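Local structure of PROTEIN (hypothetical protein EF0366) (Enterococcus faecalis, 1VPY) at residues I147-Y157 against Q173-E181; I14-S22 against Y38-D48. The protein is of unknown function, but belongs to the DUF72 family and adopts a TIM-barrel fold that binds zinc ions in the crystal. All coordinates share one frame; numbering follows the deposited sequence.

Overall arrangement
Both contacts are buried and each joins two neighbouring parallel strands of the same eight-stranded TIM barrel, on opposite sides of the chain's centre: contact 2 pairs the first two strands, contact 1 the fifth and sixth. They do not touch, their centres lying about 20 Å apart, but Glu46 of contact 2 and Glu150 of contact 1 both form salt bridges to Arg204, on strand 201-205. Their chemistry differs. Contact 1 rests on three backbone bonds, aliphatic packing and a charge network near the strand ends; contact 2 has one direct strand-to-strand bond, supplemented by a tyrosine hydroxyl, and its 38-48 segment carries a zinc ligand near the surface.

Contact 1: I147-Y157 against Q173-E181; sequences IAIELRNNSWY and QFSLVIVDE
Gln173 and Ile147 share a water, which donates to Gln173 O and accepts from Ile147 N, just where a Schellman motif ends helix 162-171. This helix links strands 147-150 and 175-180 in a beta-alpha-beta unit of the TIM barrel. Phe174 turns its ring to strand 147-150: Ile149 CG1 sits over one face in a CH-pi contact, 3.9 Å from the ring centroid, while Ile147 CB lies at the edge. The CG1 branch of Ile149 can do this because it stands anti to the carbonyl carbon (chi1 -63°). Ser175 is gripped by two backbone bonds, N to Ile147 O (3.0 Å) and O from Ile149 N (3.0 Å); its small side chain turns to Leu200 O. Leu176 crosses Leu151 at about a right angle, CD1 to CD1 3.8 Å, and reaches Tyr157 with its other methyl. Val177 N closes the ladder on Ile149 O (2.7 Å). Val177 O instead accepts from two waters, both bonded to Tyr157 OH, one also taking the N-H of Leu151. Further on, Val179 CG1 lies 3.7 Å from Glu150 CD, and Val177 and Val179 both pack their CG1 methyls against the same side of the extended Glu150 chain. Glu181 OE1 then meets Arg152 NH1 at 3.4 Å, the guanidinium and carboxylate planes 67° apart. The same NH1 forms a salt bridge with Glu150 OE2 (2.7 Å), its hydrogen bond weak and bent to 123°. Arg152 thus bridges two carboxylates and probably offsets their repulsion, while Arg204 takes OE1 of Glu150.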
loop_
_atom_site.group_PDB
_atom_site.type_symbol
_atom_site.label_atom_id
_atom_site.label_comp_id
_atom_site.label_asym_id
_atom_site.label_seq_id
_atom_site.Cartn_x
_atom_site.Cartn_y
_atom_site.Cartn_z
ATOM N N ILE A 147 8.973 -3.648 -1.128
ATOM C CA ILE A 147 8.458 -2.302 -1.373
ATOM C C ILE A 147 7.245 -2.322 -2.301
ATOM O O ILE A 147 7.320 -2.807 -3.431
ATOM C CB ILE A 147 9.539 -1.368 -1.966
ATOM C CG1 ILE A 147 10.762 -1.283 -1.045
ATOM C CG2 ILE A 147 8.967 0.015 -2.238
ATOM C CD1 ILE A 147 10.459 -0.852 0.381
ATOM N N ALA A 148 6.125 -1.803 -1.806
ATOM C CA ALA A 148 4.952 -1.609 -2.629
ATOM C C ALA A 148 4.931 -0.152 -3.062
ATOM O O ALA A 148 4.895 0.757 -2.225
ATOM C CB ALA A 148 3.699 -1.970 -1.862
ATOM N N ILE A 149 4.980 0.067 -4.372
ATOM C CA ILE A 149 4.987 1.413 -4.949
ATOM C C ILE A 149 3.571 1.743 -5.416
ATOM O O ILE A 149 2.932 0.934 -6.096
ATOM C CB ILE A 149 5.971 1.494 -6.164
ATOM C CG1 ILE A 149 7.431 1.240 -5.743
ATOM C CG2 ILE A 149 5.790 2.784 -6.955
ATOM C CD1 ILE A 149 8.110 2.372 -4.990
ATOM N N GLU A 150 3.080 2.919 -5.036
ATOM C CA GLU A 150 1.813 3.436 -5.561
ATOM C C GLU A 150 1.984 4.778 -6.269
ATOM O O GLU A 150 2.687 5.649 -5.769
ATOM C CB GLU A 150 0.775 3.577 -4.456
ATOM C CG GLU A 150 -0.612 3.788 -5.007
ATOM C CD GLU A 150 -1.633 4.090 -3.944
ATOM O OE1 GLU A 150 -1.650 3.395 -2.901
ATOM O OE2 GLU A 150 -2.433 5.022 -4.168
ATOM N N LEU A 151 1.316 4.932 -7.416
ATOM C CA LEU A 151 1.364 6.163 -8.225
ATOM C C LEU A 151 -0.032 6.785 -8.405
ATOM O O LEU A 151 -1.035 6.063 -8.423
ATOM C CB LEU A 151 1.972 5.867 -9.602
ATOM C CG LEU A 151 3.172 4.915 -9.715
ATOM C CD1 LEU A 151 3.248 4.302 -11.095
ATOM C CD2 LEU A 151 4.479 5.597 -9.360
ATOM N N ARG A 152 -0.086 8.119 -8.532
ATOM C CA ARG A 152 -1.342 8.860 -8.789
ATOM C C ARG A 152 -1.283 9.665 -10.079
ATOM O O ARG A 152 -2.017 10.646 -10.234
ATOM C CB ARG A 152 -1.692 9.835 -7.652
ATOM C CG ARG A 152 -2.071 9.202 -6.340
ATOM C CD ARG A 152 -3.216 9.937 -5.648
ATOM N NE ARG A 152 -3.317 9.584 -4.227
ATOM C CZ ARG A 152 -3.532 8.352 -3.762
ATOM N NH1 ARG A 152 -3.665 7.332 -4.597
ATOM N NH2 ARG A 152 -3.606 8.129 -2.453
ATOM N N ASN A 153 -0.415 9.261 -10.998
ATOM C CA ASN A 153 -0.258 9.968 -12.270
ATOM C C ASN A 153 -0.350 9.009 -13.451
ATOM O O ASN A 153 0.377 8.016 -13.509
ATOM C CB ASN A 153 1.069 10.730 -12.290
ATOM C CG ASN A 153 1.218 11.599 -13.509
ATOM O OD1 ASN A 153 1.442 11.107 -14.614
ATOM N ND2 ASN A 153 1.105 12.906 -13.318
ATOM N N ASN A 154 -1.230 9.317 -14.397
ATOM C CA ASN A 154 -1.525 8.397 -15.498
ATOM C C ASN A 154 -0.469 8.307 -16.606
ATOM O O ASN A 154 -0.574 7.440 -17.475
ATOM C CB ASN A 154 -2.892 8.706 -16.113
ATOM C CG ASN A 154 -2.816 9.785 -17.175
ATOM O OD1 ASN A 154 -2.944 9.505 -18.368
ATOM N ND2 ASN A 154 -2.585 11.023 -16.750
ATOM N N SER A 155 0.533 9.189 -16.588
ATOM C CA SER A 155 1.576 9.171 -17.627
ATOM C C SER A 155 2.423 7.903 -17.536
ATOM O O SER A 155 2.892 7.394 -18.555
ATOM C CB SER A 155 2.456 10.430 -17.590
ATOM O OG SER A 155 3.340 10.427 -16.480
ATOM N N TRP A 156 2.603 7.405 -16.312
ATOM C CA TRP A 156 3.194 6.087 -16.054
ATOM C C TRP A 156 2.431 4.966 -16.765
ATOM O O TRP A 156 3.000 3.915 -17.061
ATOM C CB TRP A 156 3.178 5.773 -14.557
ATOM C CG TRP A 156 3.997 6.684 -13.691
ATOM C CD1 TRP A 156 3.528 7.641 -12.835
ATOM C CD2 TRP A 156 5.426 6.706 -13.570
ATOM N NE1 TRP A 156 4.574 8.263 -12.199
ATOM C CE2 TRP A 156 5.750 7.712 -12.633
ATOM C CE3 TRP A 156 6.465 5.981 -14.167
ATOM C CZ2 TRP A 156 7.070 8.005 -12.274
ATOM C CZ3 TRP A 156 7.776 6.279 -13.814
ATOM C CH2 TRP A 156 8.065 7.281 -12.875
ATOM N N TYR A 157 1.143 5.197 -17.017
ATOM C CA TYR A 157 0.249 4.182 -17.566
ATOM C C TYR A 157 -0.085 4.368 -19.045
ATOM O O TYR A 157 -0.749 3.511 -19.636
ATOM C CB TYR A 157 -1.041 4.133 -16.749
ATOM C CG TYR A 157 -0.847 3.628 -15.338
ATOM C CD1 TYR A 157 -0.922 2.264 -15.048
ATOM C CD2 TYR A 157 -0.591 4.512 -14.292
ATOM C CE1 TYR A 157 -0.751 1.793 -13.747
ATOM C CE2 TYR A 157 -0.415 4.052 -12.987
ATOM C CZ TYR A 157 -0.499 2.692 -12.722
ATOM O OH TYR A 157 -0.329 2.239 -11.433
ATOM N N GLN A 173 12.020 -5.587 -8.453
ATOM C CA GLN A 173 11.153 -6.329 -7.529
ATOM C C GLN A 173 10.156 -5.424 -6.789
ATOM O O GLN A 173 9.766 -5.710 -5.653
ATOM C CB GLN A 173 11.967 -7.163 -6.524
ATOM C CG GLN A 173 12.831 -8.256 -7.128
ATOM C CD GLN A 173 14.278 -7.827 -7.332
ATOM O OE1 GLN A 173 14.698 -6.752 -6.897
ATOM N NE2 GLN A 173 15.054 -8.681 -7.988
ATOM N N PHE A 174 9.757 -4.326 -7.427
ATOM C CA PHE A 174 8.751 -3.446 -6.848
ATOM C C PHE A 174 7.388 -4.081 -7.047
ATOM O O PHE A 174 7.089 -4.598 -8.130
ATOM C CB PHE A 174 8.779 -2.059 -7.492
ATOM C CG PHE A 174 9.887 -1.166 -6.990
ATOM C CD1 PHE A 174 10.266 -1.175 -5.649
ATOM C CD2 PHE A 174 10.526 -0.286 -7.858
ATOM C CE1 PHE A 174 11.288 -0.336 -5.186
ATOM C CE2 PHE A 174 11.545 0.555 -7.410
ATOM C CZ PHE A 174 11.928 0.528 -6.075
ATOM N N SER A 175 6.574 -4.071 -5.995
ATOM C CA SER A 175 5.197 -4.531 -6.096
ATOM C C SER A 175 4.309 -3.336 -6.470
ATOM O O SER A 175 3.959 -2.523 -5.609
ATOM C CB SER A 175 4.749 -5.177 -4.787
ATOM O OG SER A 175 3.408 -5.613 -4.889
ATOM N N LEU A 176 3.969 -3.206 -7.752
ATOM C CA LEU A 176 3.210 -2.031 -8.197
ATOM C C LEU A 176 1.771 -2.125 -7.716
ATOM O O LEU A 176 1.048 -3.066 -8.057
ATOM C CB LEU A 176 3.261 -1.853 -9.711
ATOM C CG LEU A 176 2.490 -0.651 -10.270
ATOM C CD1 LEU A 176 3.159 0.682 -9.911
ATOM C CD2 LEU A 176 2.333 -0.769 -11.781
ATOM N N VAL A 177 1.369 -1.142 -6.921
ATOM C CA VAL A 177 0.071 -1.173 -6.263
ATOM C C VAL A 177 -1.079 -1.044 -7.260
ATOM O O VAL A 177 -1.147 -0.074 -8.030
ATOM C CB VAL A 177 -0.018 -0.113 -5.148
ATOM C CG1 VAL A 177 -1.449 0.053 -4.671
ATOM C CG2 VAL A 177 0.909 -0.498 -3.968
ATOM N N ILE A 178 -1.961 -2.043 -7.270
ATOM C CA ILE A 178 -3.143 -1.988 -8.122
ATOM C C ILE A 178 -4.202 -1.142 -7.428
ATOM O O ILE A 178 -4.595 -1.445 -6.293
ATOM C CB ILE A 178 -3.702 -3.385 -8.448
ATOM C CG1 ILE A 178 -2.585 -4.281 -9.001
ATOM C CG2 ILE A 178 -4.852 -3.251 -9.449
ATOM C CD1 ILE A 178 -2.907 -5.730 -9.018
ATOM N N VAL A 179 -4.645 -0.075 -8.100
ATOM C CA VAL A 179 -5.519 0.907 -7.456
ATOM C C VAL A 179 -6.911 1.079 -8.064
ATOM O O VAL A 179 -7.067 1.216 -9.277
ATOM C CB VAL A 179 -4.856 2.298 -7.339
ATOM C CG1 VAL A 179 -3.673 2.234 -6.400
ATOM C CG2 VAL A 179 -4.459 2.853 -8.725
ATOM N N ASP A 180 -7.915 1.067 -7.193
ATOM C CA ASP A 180 -9.244 1.537 -7.548
ATOM C C ASP A 180 -9.408 2.887 -6.878
ATOM O O ASP A 180 -9.278 2.997 -5.660
ATOM C CB ASP A 180 -10.329 0.571 -7.076
ATOM C CG ASP A 180 -11.687 0.921 -7.637
ATOM O OD1 ASP A 180 -11.833 0.925 -8.883
ATOM O OD2 ASP A 180 -12.604 1.218 -6.842
ATOM N N GLU A 181 -9.663 3.917 -7.678
ATOM C CA GLU A 181 -9.725 5.280 -7.167
ATOM C C GLU A 181 -10.511 6.208 -8.110
ATOM O O GLU A 181 -10.752 5.858 -9.268
ATOM C CB GLU A 181 -8.307 5.808 -6.893
ATOM C CG GLU A 181 -7.420 5.937 -8.126
ATOM C CD GLU A 181 -6.032 6.446 -7.793
ATOM O OE1 GLU A 181 -5.277 5.710 -7.111
ATOM O OE2 GLU A 181 -5.698 7.577 -8.216
HETATM O O HOH W 1 10.637 -4.926 -3.207
HETATM O O HOH W 2 0.025 2.264 -8.509
HETATM O O HOH W 3 -1.289 -0.148 -10.630
#

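Contact 2: I14-S22 against Y38-D48; sequences IRLGLTSFS and YASHLPLVEMD. With ZN (zinc ion), chain E.
The ring of Tyr38 meets Leu18 CD1 at its edge, 4.0 Å from CE2, while Val45 CG2 lies over one face and Phe21 CB approaches obliquely. Tyr38 belongs to helix 35-41, which connects the parallel strands 13-18 and 44-47 in the first beta-alpha-beta unit of the TIM barrel. With CG anti to its backbone N (chi1 175°), the tyrosine sends its hydroxyl in between the two strands, where OH accepts from Leu18 N (2.9 Å); it also abuts Leu44 O, though that separation is modelled too short to be trusted. Glycine suits position 17 because, lacking a side chain, it leaves its flank to this hydroxyl and to Leu44 O. The direct bond between the strands is Glu46 N to Leu18 O, 2.7 Å and nearly straight at 173°.

The second ring, that of Phe21, has Val45 CG2 and the selenomethionine Met47 obliquely against it. CE of Met47 is 3.7 Å from Phe21 CZ, and its SE lies 5.2 Å from the centroid, a Met-aromatic contact. At the opposite strand ends, Arg15 spends its aliphatic part on Pro43 and Leu44, CB to Leu44 CB 3.8 Å, and carries its charge on to Glu250. Long and flexible, arginine can serve both needs. Thr19 and Glu46 run side by side, but their polar ends look elsewhere, Thr19 OG1 to Asn256 and Glu46 OE2 to Arg204. Farther back in the segment 38-48, His41 NE2 binds a zinc ion at 2.5 Å, with Glu37 as another ligand. Past the paired strands, one water donates to Thr19 O and accepts from Asp48 N, each bond 3.0 Å.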
loop_
_atom_site.group_PDB
_atom_site.type_symbol
_atom_site.label_atom_id
_atom_site.label_comp_id
_atom_site.label_asym_id
_atom_site.label_seq_id
_atom_site.Cartn_x
_atom_site.Cartn_y
_atom_site.Cartn_z
ATOM N N ILE A 14 -4.584 -14.573 0.323
ATOM C CA ILE A 14 -5.271 -13.273 0.231
ATOM C C ILE A 14 -5.634 -12.718 1.615
ATOM O O ILE A 14 -6.476 -13.278 2.320
ATOM C CB ILE A 14 -6.574 -13.340 -0.613
ATOM C CG1 ILE A 14 -6.312 -13.922 -2.004
ATOM C CG2 ILE A 14 -7.223 -11.949 -0.717
ATOM C CD1 ILE A 14 -7.581 -14.334 -2.747
ATOM N N ARG A 15 -5.013 -11.603 1.983
ATOM C CA ARG A 15 -5.301 -10.931 3.250
ATOM C C ARG A 15 -6.065 -9.629 3.022
ATOM O O ARG A 15 -5.694 -8.821 2.161
ATOM C CB ARG A 15 -4.010 -10.622 4.001
ATOM C CG ARG A 15 -3.270 -11.823 4.536
ATOM C CD ARG A 15 -1.879 -11.390 4.929
ATOM N NE ARG A 15 -1.248 -12.299 5.880
ATOM C CZ ARG A 15 -0.383 -13.244 5.542
ATOM N NH1 ARG A 15 -0.047 -13.412 4.273
ATOM N NH2 ARG A 15 0.148 -14.020 6.471
ATOM N N LEU A 16 -7.125 -9.430 3.800
ATOM C CA LEU A 16 -7.911 -8.201 3.733
ATOM C C LEU A 16 -7.640 -7.313 4.935
ATOM O O LEU A 16 -7.572 -7.790 6.071
ATOM C CB LEU A 16 -9.406 -8.514 3.634
ATOM C CG LEU A 16 -9.812 -9.551 2.587
ATOM C CD1 LEU A 16 -11.309 -9.729 2.577
ATOM C CD2 LEU A 16 -9.299 -9.161 1.213
ATOM N N GLY A 17 -7.495 -6.019 4.681
ATOM C CA GLY A 17 -7.181 -5.073 5.739
ATOM C C GLY A 17 -7.682 -3.666 5.513
ATOM O O GLY A 17 -8.194 -3.344 4.445
ATOM N N LEU A 18 -7.523 -2.833 6.536
ATOM C CA LEU A 18 -7.958 -1.439 6.499
ATOM C C LEU A 18 -6.819 -0.503 6.870
ATOM O O LEU A 18 -5.725 -0.938 7.225
ATOM C CB LEU A 18 -9.111 -1.196 7.482
ATOM C CG LEU A 18 -10.278 -2.168 7.584
ATOM C CD1 LEU A 18 -11.137 -1.817 8.777
ATOM C CD2 LEU A 18 -11.090 -2.152 6.309
ATOM N N THR A 19 -7.107 0.787 6.793
ATOM C CA THR A 19 -6.242 1.829 7.317
ATOM C C THR A 19 -6.729 2.255 8.699
ATOM O O THR A 19 -5.927 2.494 9.610
ATOM C CB THR A 19 -6.266 3.040 6.388
ATOM O OG1 THR A 19 -5.847 2.630 5.086
ATOM C CG2 THR A 19 -5.338 4.124 6.897
ATOM N N SER A 20 -8.051 2.348 8.834
ATOM C CA SER A 20 -8.686 2.820 10.055
ATOM C C SER A 20 -9.011 1.701 11.035
ATOM O O SER A 20 -10.180 1.466 11.368
ATOM C CB SER A 20 -9.938 3.643 9.742
ATOM O OG SER A 20 -9.590 4.807 9.018
ATOM N N PHE A 21 -7.966 1.010 11.487
ATOM C CA PHE A 21 -8.045 0.264 12.739
ATOM C C PHE A 21 -8.460 1.284 13.800
ATOM O O PHE A 21 -9.159 0.948 14.753
ATOM C CB PHE A 21 -6.706 -0.430 13.088
ATOM C CG PHE A 21 -5.626 0.504 13.582
ATOM C CD1 PHE A 21 -4.843 1.226 12.684
ATOM C CD2 PHE A 21 -5.390 0.652 14.944
ATOM C CE1 PHE A 21 -3.849 2.090 13.138
ATOM C CE2 PHE A 21 -4.401 1.512 15.407
ATOM C CZ PHE A 21 -3.629 2.233 14.503
ATOM N N SER A 22 -8.025 2.530 13.586
ATOM C CA SER A 22 -8.450 3.720 14.335
ATOM C C SER A 22 -8.547 3.513 15.852
ATOM O O SER A 22 -9.641 3.395 16.408
ATOM C CB SER A 22 -9.768 4.262 13.764
ATOM O OG SER A 22 -9.903 5.641 14.038
ATOM N N TYR A 38 -8.167 -5.134 16.765
ATOM C CA TYR A 38 -8.239 -5.214 15.312
ATOM C C TYR A 38 -7.646 -6.538 14.818
ATOM O O TYR A 38 -8.182 -7.168 13.901
ATOM C CB TYR A 38 -7.520 -4.027 14.667
ATOM C CG TYR A 38 -7.445 -4.105 13.165
ATOM C CD1 TYR A 38 -6.485 -4.903 12.544
ATOM C CD2 TYR A 38 -8.335 -3.388 12.358
ATOM C CE1 TYR A 38 -6.414 -4.993 11.171
ATOM C CE2 TYR A 38 -8.264 -3.464 10.973
ATOM C CZ TYR A 38 -7.297 -4.275 10.387
ATOM O OH TYR A 38 -7.197 -4.381 9.019
ATOM N N ALA A 39 -6.546 -6.954 15.443
ATOM C CA ALA A 39 -5.844 -8.185 15.088
ATOM C C ALA A 39 -6.600 -9.433 15.528
ATOM O O ALA A 39 -6.118 -10.548 15.338
ATOM C CB ALA A 39 -4.450 -8.178 15.678
ATOM N N SER A 40 -7.780 -9.244 16.117
ATOM C CA SER A 40 -8.671 -10.362 16.438
ATOM C C SER A 40 -9.489 -10.790 15.223
ATOM O O SER A 40 -9.802 -11.976 15.083
ATOM C CB SER A 40 -9.623 -10.019 17.590
ATOM O OG SER A 40 -8.916 -9.764 18.786
ATOM N N HIS A 41 -9.848 -9.834 14.362
ATOM C CA HIS A 41 -10.682 -10.141 13.191
ATOM C C HIS A 41 -9.911 -10.148 11.874
ATOM O O HIS A 41 -10.270 -10.882 10.963
ATOM C CB HIS A 41 -11.895 -9.197 13.040
ATOM C CG HIS A 41 -12.154 -8.314 14.221
ATOM N ND1 HIS A 41 -12.704 -8.781 15.397
ATOM C CD2 HIS A 41 -11.969 -6.982 14.392
ATOM C CE1 HIS A 41 -12.827 -7.778 16.248
ATOM N NE2 HIS A 41 -12.391 -6.674 15.663
ATOM N N LEU A 42 -8.880 -9.321 11.756
ATOM C CA LEU A 42 -8.206 -9.176 10.460
ATOM C C LEU A 42 -6.721 -9.564 10.449
ATOM O O LEU A 42 -6.027 -9.400 11.455
ATOM C CB LEU A 42 -8.444 -7.777 9.868
ATOM C CG LEU A 42 -9.880 -7.524 9.385
ATOM C CD1 LEU A 42 -10.099 -6.072 8.990
ATOM C CD2 LEU A 42 -10.261 -8.443 8.229
ATOM N N PRO A 43 -6.242 -10.113 9.312
ATOM C CA PRO A 43 -4.852 -10.549 9.167
ATOM C C PRO A 43 -3.911 -9.478 8.599
ATOM O O PRO A 43 -2.710 -9.718 8.466
ATOM C CB PRO A 43 -4.973 -11.693 8.168
ATOM C CG PRO A 43 -6.113 -11.272 7.269
ATOM C CD PRO A 43 -7.022 -10.381 8.086
ATOM N N LEU A 44 -4.448 -8.314 8.266
ATOM C CA LEU A 44 -3.654 -7.292 7.626
ATOM C C LEU A 44 -4.150 -5.919 8.019
ATOM O O LEU A 44 -5.353 -5.696 8.136
ATOM C CB LEU A 44 -3.724 -7.470 6.109
ATOM C CG LEU A 44 -2.949 -6.554 5.163
ATOM C CD1 LEU A 44 -1.439 -6.744 5.311
ATOM C CD2 LEU A 44 -3.394 -6.833 3.746
ATOM N N VAL A 45 -3.215 -5.007 8.244
ATOM C CA VAL A 45 -3.548 -3.618 8.486
ATOM C C VAL A 45 -2.590 -2.725 7.709
ATOM O O VAL A 45 -1.443 -3.094 7.476
ATOM C CB VAL A 45 -3.512 -3.273 9.990
ATOM C CG1 VAL A 45 -2.092 -3.027 10.462
ATOM C CG2 VAL A 45 -4.391 -2.064 10.291
ATOM N N GLU A 46 -3.073 -1.566 7.284
ATOM C CA GLU A 46 -2.182 -0.527 6.810
ATOM C C GLU A 46 -2.124 0.562 7.855
ATOM O O GLU A 46 -3.153 1.079 8.283
ATOM C CB GLU A 46 -2.634 0.061 5.484
ATOM C CG GLU A 46 -1.700 1.157 4.985
ATOM C CD GLU A 46 -2.205 1.825 3.733
ATOM O OE1 GLU A 46 -2.603 1.116 2.793
ATOM O OE2 GLU A 46 -2.209 3.066 3.685
HETATM N N MSE A 47 -0.910 0.899 8.269
HETATM C CA MSE A 47 -0.718 1.966 9.224
HETATM C C MSE A 47 -0.072 3.153 8.545
HETATM O O MSE A 47 1.001 3.033 7.948
HETATM C CB MSE A 47 0.107 1.479 10.398
HETATM C CG MSE A 47 -0.608 0.406 11.186
HETATM SE SE MSE A 47 0.280 0.016 12.866
HETATM C CE MSE A 47 -0.047 1.738 13.860
ATOM N N ASP A 48 -0.759 4.289 8.635
ATOM C CA ASP A 48 -0.328 5.525 8.003
ATOM C C ASP A 48 0.403 6.448 8.968
ATOM O O ASP A 48 0.977 7.447 8.564
ATOM C CB ASP A 48 -1.537 6.233 7.407
ATOM C CG ASP A 48 -2.093 5.512 6.193
ATOM O OD1 ASP A 48 -1.497 4.508 5.745
ATOM O OD2 ASP A 48 -3.137 5.954 5.678
HETATM ZN ZN ZN E . -14.180 -5.377 16.855
HETATM O O HOH W 4 -3.411 3.986 10.105
#